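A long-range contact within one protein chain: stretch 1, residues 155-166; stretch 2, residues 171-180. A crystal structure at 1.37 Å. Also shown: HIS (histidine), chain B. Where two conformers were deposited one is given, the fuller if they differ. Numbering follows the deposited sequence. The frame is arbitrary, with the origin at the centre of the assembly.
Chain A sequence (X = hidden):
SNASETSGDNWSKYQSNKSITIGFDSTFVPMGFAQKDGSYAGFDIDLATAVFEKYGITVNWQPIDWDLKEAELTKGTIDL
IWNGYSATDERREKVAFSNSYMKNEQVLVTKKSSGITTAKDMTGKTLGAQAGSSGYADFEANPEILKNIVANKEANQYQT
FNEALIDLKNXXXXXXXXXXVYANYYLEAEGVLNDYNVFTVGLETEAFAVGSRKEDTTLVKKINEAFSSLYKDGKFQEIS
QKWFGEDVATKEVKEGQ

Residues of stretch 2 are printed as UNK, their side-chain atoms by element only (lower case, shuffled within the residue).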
# COMPACT_ATOMS: atom_id res chain seq x y z
N ALA A 155 -10.28 -13.53 10.09
CA ALA A 155 -10.52 -12.10 9.98
C ALA A 155 -11.72 -11.86 9.09
O ALA A 155 -11.84 -12.48 8.02
CB ALA A 155 -9.28 -11.41 9.40
N ASN A 156 -12.61 -10.97 9.52
CA ASN A 156 -13.59 -10.36 8.64
C ASN A 156 -12.81 -9.71 7.50
O ASN A 156 -11.80 -9.05 7.74
CB ASN A 156 -14.38 -9.25 9.36
CG ASN A 156 -15.59 -9.77 10.11
OD1 ASN A 156 -15.66 -10.94 10.47
ND2 ASN A 156 -16.56 -8.88 10.35
N GLN A 157 -13.27 -9.90 6.27
CA GLN A 157 -12.57 -9.39 5.10
C GLN A 157 -13.35 -8.31 4.36
O GLN A 157 -14.57 -8.37 4.20
CB GLN A 157 -12.20 -10.54 4.17
CG GLN A 157 -11.04 -11.39 4.70
CD GLN A 157 -10.99 -12.76 4.09
OE1 GLN A 157 -11.25 -12.94 2.91
NE2 GLN A 157 -10.64 -13.75 4.90
N TYR A 158 -12.60 -7.31 3.92
CA TYR A 158 -13.12 -6.11 3.28
C TYR A 158 -12.32 -5.80 2.03
O TYR A 158 -11.08 -5.97 1.99
CB TYR A 158 -12.98 -4.91 4.24
CG TYR A 158 -13.76 -5.11 5.52
CD1 TYR A 158 -15.10 -4.75 5.58
CD2 TYR A 158 -13.19 -5.71 6.61
CE1 TYR A 158 -15.84 -4.96 6.71
CE2 TYR A 158 -13.93 -5.90 7.77
CZ TYR A 158 -15.24 -5.53 7.80
OH TYR A 158 -15.96 -5.76 8.95
N GLN A 159 -12.99 -5.31 1.00
CA GLN A 159 -12.29 -4.88 -0.21
C GLN A 159 -11.38 -3.69 0.06
O GLN A 159 -10.25 -3.64 -0.46
CB GLN A 159 -13.27 -4.53 -1.32
CG GLN A 159 -12.59 -4.47 -2.69
CD GLN A 159 -13.43 -3.82 -3.78
OE1 GLN A 159 -13.28 -4.14 -4.96
NE2 GLN A 159 -14.32 -2.91 -3.40
N THR A 160 -11.85 -2.76 0.87
CA THR A 160 -11.14 -1.50 1.17
C THR A 160 -11.01 -1.31 2.67
O THR A 160 -11.87 -1.73 3.47
CB THR A 160 -11.86 -0.25 0.63
OG1 THR A 160 -13.08 -0.00 1.36
CG2 THR A 160 -12.13 -0.41 -0.86
N PHE A 161 -9.96 -0.61 3.08
CA PHE A 161 -9.81 -0.25 4.48
C PHE A 161 -10.88 0.74 4.94
O PHE A 161 -11.24 0.74 6.14
CB PHE A 161 -8.40 0.28 4.73
CG PHE A 161 -7.36 -0.80 4.84
CD1 PHE A 161 -7.46 -1.78 5.82
CD2 PHE A 161 -6.28 -0.83 3.99
CE1 PHE A 161 -6.49 -2.75 5.94
CE2 PHE A 161 -5.32 -1.80 4.11
CZ PHE A 161 -5.43 -2.76 5.07
N ASN A 162 -11.40 1.57 4.05
CA ASN A 162 -12.40 2.55 4.47
C ASN A 162 -13.63 1.88 5.04
O ASN A 162 -14.17 2.29 6.06
CB ASN A 162 -12.77 3.47 3.33
CG ASN A 162 -11.59 4.20 2.79
OD1 ASN A 162 -10.62 3.57 2.37
ND2 ASN A 162 -11.63 5.51 2.83
N GLU A 163 -14.08 0.83 4.37
CA GLU A 163 -15.22 0.08 4.88
C GLU A 163 -14.88 -0.59 6.19
O GLU A 163 -15.69 -0.60 7.12
CB GLU A 163 -15.69 -0.96 3.87
CG GLU A 163 -16.95 -1.66 4.32
CD GLU A 163 -17.30 -2.89 3.53
OE1 GLU A 163 -16.60 -3.24 2.55
OE2 GLU A 163 -18.32 -3.53 3.88
N ALA A 164 -13.70 -1.20 6.27
CA ALA A 164 -13.28 -1.86 7.50
C ALA A 164 -13.28 -0.87 8.67
O ALA A 164 -13.66 -1.20 9.80
CB ALA A 164 -11.90 -2.46 7.33
N LEU A 165 -12.84 0.36 8.40
CA LEU A 165 -12.79 1.39 9.43
C LEU A 165 -14.18 1.86 9.86
O LEU A 165 -14.39 2.12 11.05
CB LEU A 165 -11.95 2.57 8.95
CG LEU A 165 -10.44 2.29 9.06
CD1 LEU A 165 -9.64 3.21 8.13
CD2 LEU A 165 -9.95 2.42 10.49
N ILE A 166 -15.14 1.95 8.94
CA ILE A 166 -16.52 2.21 9.33
C ILE A 166 -17.03 1.08 10.22
O ILE A 166 -17.74 1.30 11.21
CB ILE A 166 -17.42 2.45 8.10
CG1 ILE A 166 -17.01 3.74 7.37
CG2 ILE A 166 -18.90 2.54 8.48
CD1 ILE A 166 -17.10 5.00 8.17
N UNK A 171 -18.34 -0.82 15.97
CA UNK A 171 -18.20 -1.96 16.88
C UNK A 171 -18.49 -3.30 16.21
O UNK A 171 -18.67 -4.31 16.89
o UNK A 171 -17.45 -0.26 18.96
o UNK A 171 -19.27 -0.62 20.17
c UNK A 171 -19.09 -1.81 18.14
c UNK A 171 -18.55 -0.82 19.16
N UNK A 172 -18.47 -3.34 14.88
CA UNK A 172 -18.74 -4.58 14.18
C UNK A 172 -17.50 -5.47 14.16
O UNK A 172 -17.61 -6.70 14.08
n UNK A 172 -21.94 -2.14 11.25
c UNK A 172 -22.06 -1.05 10.51
n UNK A 172 -21.10 -0.69 9.69
n UNK A 172 -23.16 -0.34 10.57
c UNK A 172 -20.78 -3.02 11.28
c UNK A 172 -20.50 -3.50 12.70
c UNK A 172 -19.22 -4.31 12.75
N UNK A 173 -16.33 -4.84 14.23
CA UNK A 173 -15.06 -5.51 14.50
C UNK A 173 -14.44 -4.80 15.69
O UNK A 173 -14.76 -3.64 15.96
c UNK A 173 -13.76 -4.14 12.79
c UNK A 173 -14.73 -6.38 12.17
c UNK A 173 -12.77 -4.11 11.63
c UNK A 173 -14.09 -5.55 13.29
N UNK A 174 -13.57 -5.49 16.42
CA UNK A 174 -12.88 -4.92 17.58
C UNK A 174 -11.49 -4.38 17.27
O UNK A 174 -10.99 -3.51 17.98
c UNK A 174 -14.13 -6.48 19.13
o UNK A 174 -14.90 -5.60 19.59
o UNK A 174 -14.42 -7.69 19.03
c UNK A 174 -12.77 -6.00 18.67
N UNK A 175 -10.86 -4.94 16.24
CA UNK A 175 -9.54 -4.50 15.82
C UNK A 175 -9.43 -4.66 14.33
O UNK A 175 -10.04 -5.53 13.74
N UNK A 176 -8.59 -3.84 13.74
CA UNK A 176 -8.33 -3.85 12.31
C UNK A 176 -6.82 -3.92 12.06
O UNK A 176 -6.07 -3.09 12.57
c UNK A 176 -8.63 -2.38 10.17
c UNK A 176 -8.92 -2.58 11.66
c UNK A 176 -9.12 -3.54 9.31
c UNK A 176 -9.27 -1.05 9.72
N UNK A 177 -6.41 -4.92 11.30
CA UNK A 177 -5.02 -5.05 10.87
C UNK A 177 -4.82 -4.23 9.60
O UNK A 177 -5.49 -4.48 8.60
c UNK A 177 -3.25 -6.90 10.29
c UNK A 177 -3.14 -8.38 9.99
c UNK A 177 -2.32 -6.52 11.45
c UNK A 177 -4.70 -6.53 10.62
N UNK A 178 -3.93 -3.26 9.63
CA UNK A 178 -3.85 -2.23 8.60
C UNK A 178 -2.45 -1.62 8.53
O UNK A 178 -1.71 -1.60 9.51
c UNK A 178 -4.94 -1.16 8.86
c UNK A 178 -4.78 -0.54 10.23
c UNK A 178 -6.19 0.84 7.86
c UNK A 178 -4.97 -0.08 7.77
N UNK A 179 -2.07 -1.12 7.36
CA UNK A 179 -0.82 -0.41 7.20
C UNK A 179 -0.75 0.83 8.08
O UNK A 179 -1.67 1.64 8.12
o UNK A 179 -1.86 -1.69 4.67
c UNK A 179 -0.76 -1.14 4.80
c UNK A 179 -0.65 0.01 5.73
o UNK A 179 0.26 -1.50 4.19
N UNK A 180 0.38 1.02 8.77
CA UNK A 180 0.57 2.18 9.62
C UNK A 180 0.47 3.48 8.84
O UNK A 180 -0.09 4.45 9.32
c UNK A 180 3.89 2.69 14.79
c UNK A 180 1.89 2.08 10.38
n UNK A 180 4.80 1.76 14.55
n UNK A 180 3.13 3.15 13.80
n UNK A 180 3.73 3.14 16.02
c UNK A 180 2.03 3.07 11.55
c UNK A 180 3.25 2.71 12.42
N HIS B . 0.42 -2.56 1.72
CA HIS B . -0.73 -3.49 1.55
C HIS B . -0.55 -4.33 0.31
O HIS B . 0.44 -4.14 -0.43
CB HIS B . -2.09 -2.75 1.60
CG HIS B . -2.50 -1.99 0.37
ND1 HIS B . -3.83 -1.94 -0.02
CD2 HIS B . -1.83 -1.19 -0.49
CE1 HIS B . -3.95 -1.17 -1.08
NE2 HIS B . -2.75 -0.69 -1.38
OXT HIS B . -1.42 -5.20 0.08
O HOH W 1 -18.63 -8.68 12.43

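Position 171 has four side-chain atoms, two carbons with two oxygens on the second. This short carboxylate has its CA-to-CB bond directed away from stretch 1 and makes no contact with it; the residue is D171. Position 172 carries three carbons, a nitrogen, and then a carbon bearing two more nitrogens, a guanidinium whose end nitrogen lies near I166, hence R172. Its NH1 is 4.1 Å from I166 CG2, a contact without a hydrogen bond, while its backbone O receives a bond of 2.8 Å from the O of water 1, which in turn accepts from N156 ND2 at 2.9 Å. The water thus spans a gap too long for a direct bond, N156 ND2 and R172 O being 4.4 Å apart.

At position 173 four carbons fork at the first, one arm being two carbons long, and lie against N156, Y158 and A164, which defines isoleucine. I173 places CG2 3.5 Å from Y158 OH and 3.6 Å from N156 ND2, and its CD1 reaches A164 O at 3.6 Å. Position 174 again shows two carbons, the second with two oxygens; it is D174, out of reach of stretch 1. Position 175 has no side-chain atoms and is G175, where the strand begins.

Four carbons forking at the second, the end carbons against A164 and L165, mark position 176 as leucine. L176 points toward the helix, with CD1 3.6 Å from A164 CB and CD2 3.6 Å from L165 CG. Position 177 has the same four-carbon fork, but its CB stays 6.3 Å from F161 CE1, so the side chain makes no contact. It is L177, and its contact comes from the backbone: O approaches F161 CE1 to 3.3 Å at the ring edge.

Position 178 forks at the first of four carbons, with one two-carbon arm over a face of the F161 ring. In I178, CG1 sits 3.6 Å from the F161 ring centroid, 12° off the normal, a CH-pi contact. Position 179 bears two carbons and two oxygens, one oxygen near F161; this is D179, whose OD1 is 3.5 Å from F161 CE2 and whose OD2 accepts from the bound histidine N at 2.7 Å. Position 180, with three carbons, a nitrogen and a carbon carrying two nitrogens, is R180, too distant to touch stretch 1.

The strand runs nearly antiparallel to helix 161-166, at 160°, and no direct hydrogen bond joins the stretches. Apolar packing dominates: L176 and I178 face the helix from alternate strand positions, meeting F161, A164 and L165, while F161 also borders the ligand-binding carboxylate of D179.

Stretch 2 (171-180) DRIDGLLIDR
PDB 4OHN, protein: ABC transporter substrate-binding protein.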